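Local coordinates for protein putative alpha-galactosidase/melibiase (Bacteroides fragilis, PDB 4OGZ) that probably hydrolyses terminal, non-reducing alpha-D-galactose residues from alpha-D-galactosides, as a glycoside hydrolase of family 27, at residues Asn419-Ser422 and Gly423-Val427; Leu300-Asn303 and Ala304-Glu308. All blocks are in the same frame, centred on the assembly; numbering follows the deposited sequence.

Contact 1. Residues Asn419-Ser422 and Gly423-Val427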
ATOM      1  N   ASN A 419     -20.421 -10.509  -1.579  1.00 20.12           N
ATOM      2  CA  ASN A 419     -21.341 -11.000  -2.587  1.00 22.17           C
ATOM      3  C   ASN A 419     -20.650 -10.896  -3.906  1.00 22.11           C
ATOM      4  O   ASN A 419     -20.289  -9.807  -4.353  1.00 21.27           O
ATOM      5  CB  ASN A 419     -22.618 -10.183  -2.591  1.00 23.39           C
ATOM      6  CG  ASN A 419     -23.628 -10.639  -3.623  1.00 27.08           C
ATOM      7  OD1 ASN A 419     -23.324 -11.426  -4.516  1.00 33.02           O
ATOM      8  ND2 ASN A 419     -24.853 -10.119  -3.516  1.00 27.58           N
ATOM      9  N   ARG A 420     -20.459 -12.030  -4.545  1.00 22.63           N
ATOM     10  CA  ARG A 420     -19.729 -12.042  -5.796  1.00 29.94           C
ATOM     11  C   ARG A 420     -20.669 -11.936  -6.987  1.00 27.66           C
ATOM     12  O   ARG A 420     -20.192 -11.722  -8.094  1.00 34.76           O
ATOM     13  CB  ARG A 420     -18.881 -13.313  -5.928  1.00 34.06           C
ATOM     14  CG  ARG A 420     -17.470 -13.159  -5.375  1.00 39.63           C
ATOM     15  CD  ARG A 420     -16.614 -14.387  -5.642  1.00 39.82           C
ATOM     16  NE  ARG A 420     -16.978 -15.421  -4.685  1.00 42.69           N
ATOM     17  CZ  ARG A 420     -17.646 -16.531  -4.943  1.00 33.64           C
ATOM     18  NH1 ARG A 420     -18.057 -16.845  -6.151  1.00 37.92           N
ATOM     19  NH2 ARG A 420     -17.901 -17.353  -3.951  1.00 37.38           N
ATOM     20  N   ILE A 421     -21.978 -12.076  -6.779  1.00 25.26           N
ATOM     21  CA  ILE A 421     -22.925 -12.127  -7.921  1.00 25.69           C
ATOM     22  C   ILE A 421     -23.730 -10.835  -8.061  1.00 26.56           C
ATOM     23  O   ILE A 421     -23.596  -9.911  -7.268  1.00 28.35           O
ATOM     24  CB  ILE A 421     -23.883 -13.348  -7.846  1.00 26.38           C
ATOM     25  CG1 ILE A 421     -24.807 -13.272  -6.629  1.00 25.49           C
ATOM     26  CG2 ILE A 421     -23.094 -14.646  -7.836  1.00 26.49           C
ATOM     27  CD1 ILE A 421     -25.978 -14.226  -6.689  1.00 27.27           C
ATOM     28  N   SER A 422     -24.552 -10.739  -9.097  1.00 31.32           N
ATOM     29  CA  SER A 422     -25.272  -9.479  -9.356  1.00 32.54           C
ATOM     30  C   SER A 422     -26.722  -9.472  -8.817  1.00 32.70           C
ATOM     31  O   SER A 422     -27.527  -8.622  -9.190  1.00 40.19           O
ATOM     32  CB  SER A 422     -25.249  -9.202 -10.860  1.00 37.51           C
ATOM     33  OG  SER A 422     -25.755 -10.333 -11.543  1.00 39.27           O
ATOM     34  N   GLY A 423     -27.050 -10.423  -7.955  1.00 30.01           N
ATOM     35  CA  GLY A 423     -28.297 -10.425  -7.236  1.00 29.96           C
ATOM     36  C   GLY A 423     -28.004 -10.444  -5.747  1.00 28.84           C
ATOM     37  O   GLY A 423     -26.865 -10.685  -5.351  1.00 26.84           O
ATOM     38  N   PRO A 424     -29.025 -10.172  -4.915  1.00 27.35           N
ATOM     39  CA  PRO A 424     -28.863 -10.139  -3.466  1.00 28.34           C
ATOM     40  C   PRO A 424     -28.538 -11.522  -2.942  1.00 28.11           C
ATOM     41  O   PRO A 424     -28.965 -12.496  -3.529  1.00 30.69           O
ATOM     42  CB  PRO A 424     -30.235  -9.680  -2.946  1.00 27.78           C
ATOM     43  CG  PRO A 424     -31.192  -9.920  -4.056  1.00 28.16           C
ATOM     44  CD  PRO A 424     -30.406  -9.870  -5.337  1.00 28.73           C
ATOM     45  N   VAL A 425     -27.813 -11.601  -1.834  1.00 27.97           N
ATOM     46  CA  VAL A 425     -27.414 -12.875  -1.229  1.00 27.46           C
ATOM     47  C   VAL A 425     -27.537 -12.852   0.301  1.00 25.51           C
ATOM     48  O   VAL A 425     -27.235 -11.854   0.919  1.00 25.37           O
ATOM     49  CB  VAL A 425     -25.932 -13.165  -1.595  1.00 28.99           C
ATOM     50  CG1 VAL A 425     -25.276 -14.167  -0.660  1.00 30.90           C
ATOM     51  CG2 VAL A 425     -25.802 -13.632  -3.039  1.00 26.95           C
ATOM     52  N   ASP A 426     -27.941 -13.971   0.888  1.00 24.23           N
ATOM     53  CA  ASP A 426     -27.930 -14.183   2.332  1.00 23.93           C
ATOM     54  C   ASP A 426     -26.704 -15.018   2.756  1.00 24.46           C
ATOM     55  O   ASP A 426     -26.364 -16.023   2.128  1.00 24.19           O
ATOM     56  CB  ASP A 426     -29.200 -14.891   2.773  1.00 26.02           C
ATOM     57  CG  ASP A 426     -30.453 -14.031   2.609  1.00 29.49           C
ATOM     58  OD1 ASP A 426     -30.340 -12.789   2.455  1.00 41.33           O
ATOM     59  OD2 ASP A 426     -31.572 -14.591   2.637  1.00 32.69           O
ATOM     60  N   VAL A 427     -26.033 -14.597   3.820  1.00 24.61           N
ATOM     61  CA  VAL A 427     -24.883 -15.334   4.339  1.00 25.46           C
ATOM     62  C   VAL A 427     -25.081 -15.549   5.832  1.00 26.54           C
ATOM     63  O   VAL A 427     -25.139 -14.579   6.586  1.00 29.01           O
ATOM     64  CB  VAL A 427     -23.566 -14.575   4.125  1.00 25.55           C
ATOM     65  CG1 VAL A 427     -22.390 -15.382   4.695  1.00 28.60           C
ATOM     66  CG2 VAL A 427     -23.352 -14.259   2.663  1.00 24.92           C
TER
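An Asx turn headed by N419 shapes the loop that leaves strand 413-419 and enters strand 425-429, and the same asparagine reaches across the loop to G423. Its carboxamide carries both tasks. On one side OD1 accepts the backbone N-H of I421, with N to OD1 at 2.7 Å and a moderately bent N-H...O angle of 148°; on the other, ND2 donates to the backbone O of G423 over 2.8 Å. This second bond is almost straight, at 176°, and the acceptor lies practically in the plane of the N419 amide. With CG anti to the backbone N (chi1 180°), the amide extends into the loop between its two backbone partners, and these two bonds fix the rotation of the flat group. ND2 has a further, weak hydrogen bond to the backbone O of A463, so the loop is also tied to the segment that follows strand 458-462.

The methyl V425 CG2 lies against the N419 carboxamide, 3.6 Å from OD1, and also meets I421 CD1 at 3.7 Å. The I421 and V425 side chains cross at about a right angle, and both also touch H400. V425 and N419 are buried, whereas S422 and P424 on the outer bend are exposed. The arrangement is an Asx turn extended by a second side-chain-to-backbone bond, in a loop joining two strands of the C-terminal beta-sandwich domain of this glycosidase.

Contact 2. Residues Leu300-Asn303 and Ala304-Glu308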
ATOM      1  N   LEU A 300      -8.910 -11.750  -6.652  1.00 20.04           N
ATOM      2  CA  LEU A 300      -9.225 -12.451  -5.380  1.00 20.20           C
ATOM      3  C   LEU A 300      -8.988 -13.962  -5.454  1.00 18.85           C
ATOM      4  O   LEU A 300      -8.395 -14.573  -4.525  1.00 19.27           O
ATOM      5  CB  LEU A 300     -10.671 -12.165  -4.933  1.00 19.32           C
ATOM      6  CG  LEU A 300     -11.040 -10.729  -4.602  1.00 20.21           C
ATOM      7  CD1 LEU A 300     -12.479 -10.746  -4.072  1.00 23.93           C
ATOM      8  CD2 LEU A 300     -10.121 -10.055  -3.604  1.00 19.27           C
ATOM      9  N   GLU A 301      -9.426 -14.561  -6.553  1.00 20.51           N
ATOM     10  CA  GLU A 301      -9.238 -15.999  -6.803  1.00 20.05           C
ATOM     11  C   GLU A 301      -7.778 -16.353  -6.755  1.00 18.91           C
ATOM     12  O   GLU A 301      -7.425 -17.329  -6.151  1.00 19.22           O
ATOM     13  CB  GLU A 301      -9.789 -16.443  -8.172  1.00 24.03           C
ATOM     14  CG  GLU A 301     -11.252 -16.168  -8.435  1.00 29.38           C
ATOM     15  CD  GLU A 301     -12.222 -16.858  -7.467  1.00 39.09           C
ATOM     16  OE1 GLU A 301     -11.855 -17.879  -6.811  1.00 30.74           O
ATOM     17  OE2 GLU A 301     -13.379 -16.363  -7.363  1.00 45.77           O
ATOM     18  N   ILE A 302      -6.919 -15.528  -7.347  1.00 17.87           N
ATOM     19  CA  ILE A 302      -5.480 -15.798  -7.349  1.00 17.13           C
ATOM     20  C   ILE A 302      -4.873 -15.653  -5.978  1.00 16.91           C
ATOM     21  O   ILE A 302      -4.015 -16.433  -5.579  1.00 15.01           O
ATOM     22  CB  ILE A 302      -4.717 -14.897  -8.342  1.00 18.35           C
ATOM     23  CG1 ILE A 302      -5.134 -15.262  -9.792  1.00 19.31           C
ATOM     24  CG2 ILE A 302      -3.207 -15.058  -8.185  1.00 16.08           C
ATOM     25  CD1 ILE A 302      -4.911 -14.179 -10.823  1.00 24.51           C
ATOM     26  N   ASN A 303      -5.310 -14.636  -5.262  1.00 17.55           N
ATOM     27  CA  ASN A 303      -4.644 -14.285  -4.035  1.00 16.88           C
ATOM     28  C   ASN A 303      -5.100 -15.119  -2.834  1.00 16.05           C
ATOM     29  O   ASN A 303      -4.347 -15.308  -1.922  1.00 13.67           O
ATOM     30  CB  ASN A 303      -4.812 -12.793  -3.751  1.00 16.23           C
ATOM     31  CG  ASN A 303      -3.686 -12.250  -2.863  1.00 14.49           C
ATOM     32  OD1 ASN A 303      -2.589 -12.761  -2.891  1.00 17.18           O
ATOM     33  ND2 ASN A 303      -3.945 -11.185  -2.157  1.00 13.50           N
ATOM     34  N   ALA A 304      -6.328 -15.615  -2.869  1.00 17.76           N
ATOM     35  CA  ALA A 304      -6.929 -16.387  -1.777  1.00 17.01           C
ATOM     36  C   ALA A 304      -6.034 -17.477  -1.204  1.00 16.10           C
ATOM     37  O   ALA A 304      -5.783 -17.493  -0.014  1.00 16.17           O
ATOM     38  CB  ALA A 304      -8.297 -16.966  -2.230  1.00 18.43           C
ATOM     39  N   PRO A 305      -5.503 -18.378  -2.049  1.00 17.34           N
ATOM     40  CA  PRO A 305      -4.650 -19.437  -1.497  1.00 17.75           C
ATOM     41  C   PRO A 305      -3.206 -19.007  -1.141  1.00 18.34           C
ATOM     42  O   PRO A 305      -2.421 -19.855  -0.761  1.00 14.39           O
ATOM     43  CB  PRO A 305      -4.623 -20.485  -2.612  1.00 18.66           C
ATOM     44  CG  PRO A 305      -4.945 -19.743  -3.860  1.00 18.17           C
ATOM     45  CD  PRO A 305      -5.784 -18.565  -3.487  1.00 18.92           C
ATOM     46  N   LEU A 306      -2.872 -17.722  -1.254  1.00 17.88           N
ATOM     47  CA  LEU A 306      -1.475 -17.288  -1.001  1.00 20.41           C
ATOM     48  C   LEU A 306      -1.239 -16.687   0.393  1.00 18.86           C
ATOM     49  O   LEU A 306      -0.139 -16.185   0.670  1.00 18.13           O
ATOM     50  CB  LEU A 306      -1.035 -16.300  -2.080  1.00 17.20           C
ATOM     51  CG  LEU A 306      -1.285 -16.800  -3.497  1.00 19.15           C
ATOM     52  CD1 LEU A 306      -0.828 -15.775  -4.528  1.00 18.02           C
ATOM     53  CD2 LEU A 306      -0.605 -18.155  -3.720  1.00 19.23           C
ATOM     54  N   SER A 307      -2.224 -16.807   1.288  1.00 20.00           N
ATOM     55  CA  SER A 307      -2.183 -16.109   2.560  1.00 22.05           C
ATOM     56  C   SER A 307      -1.005 -16.544   3.443  1.00 17.73           C
ATOM     57  O   SER A 307      -0.483 -15.744   4.171  1.00 18.94           O
ATOM     58  CB  SER A 307      -3.509 -16.247   3.332  1.00 25.80           C
ATOM     59  OG  SER A 307      -3.974 -17.573   3.341  1.00 29.87           O
ATOM     60  N   GLU A 308      -0.541 -17.761   3.310  1.00 18.85           N
ATOM     61  CA  GLU A 308       0.587 -18.267   4.126  1.00 18.81           C
ATOM     62  C   GLU A 308       1.936 -17.663   3.726  1.00 19.95           C
ATOM     63  O   GLU A 308       2.906 -17.805   4.439  1.00 18.54           O
ATOM     64  CB  GLU A 308       0.657 -19.764   3.950  1.00 18.93           C
TER
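The backbone O of L300 accepts the N-H of A304 at an N to O distance of 2.8 Å, an i to i+4 bond that joins the last turn of helix 296-303 to the residues that follow it. A304 CB packs against the same oxygen, 3.3 Å from L300 O. One residue on, this pattern cannot continue, because P305 has no N-H to offer. Its ring carbon CD sits instead against the carbonyls of the preceding turn, 3.4 Å from E301 O and 3.5 Å from I302 O.

The chain then tightens. L306 N donates to N303 O over 2.9 Å, an i to i+3 bond. The L306 side chain folds back over the preceding turn: CG lies beside the backbone N (chi1 -51°), anti to the carbonyl carbon, and CD1 comes to rest 3.4 Å from I302 O. The side chains of N303 and L306 cross at about a right angle, with N303 OD1 3.9 Å from L306 CD1, while I302 CG2 makes a looser apolar approach to that same methyl. L306 also touches V275, and its backbone O accepts from N316 ND2, joining the loop to strand 315-317.

On the buried side L300 packs on L350 and W351 of helix 341-353. E301, partly exposed, forms salt bridges through OE1 with R397 and R394. The whole is a proline-containing passage from an alpha-helical bond to an i to i+3 bond, between helix 296-303 and strand 315-317 of the TIM barrel.

How the contacts relate
Both contacts are local and only partly buried, but they belong to different domains: residues 300-308 link helix 296-303 to the loop before strand 315-317 of the TIM barrel, while residues 419-427 link two strands of the C-terminal beta-sandwich. Contact 2 lies about 17 Å from the chain centre and contact 1 about 28 Å, both measured to contact centres. Backbone-to-backbone bonds hold contact 2; in the outer loop a side-chain amide does the bridging. Their centres are about 21 Å apart, yet R420 CD packs against E301 OE2. R397, the partner of E301, also lies close to R420, whose own salt bridge is to D402.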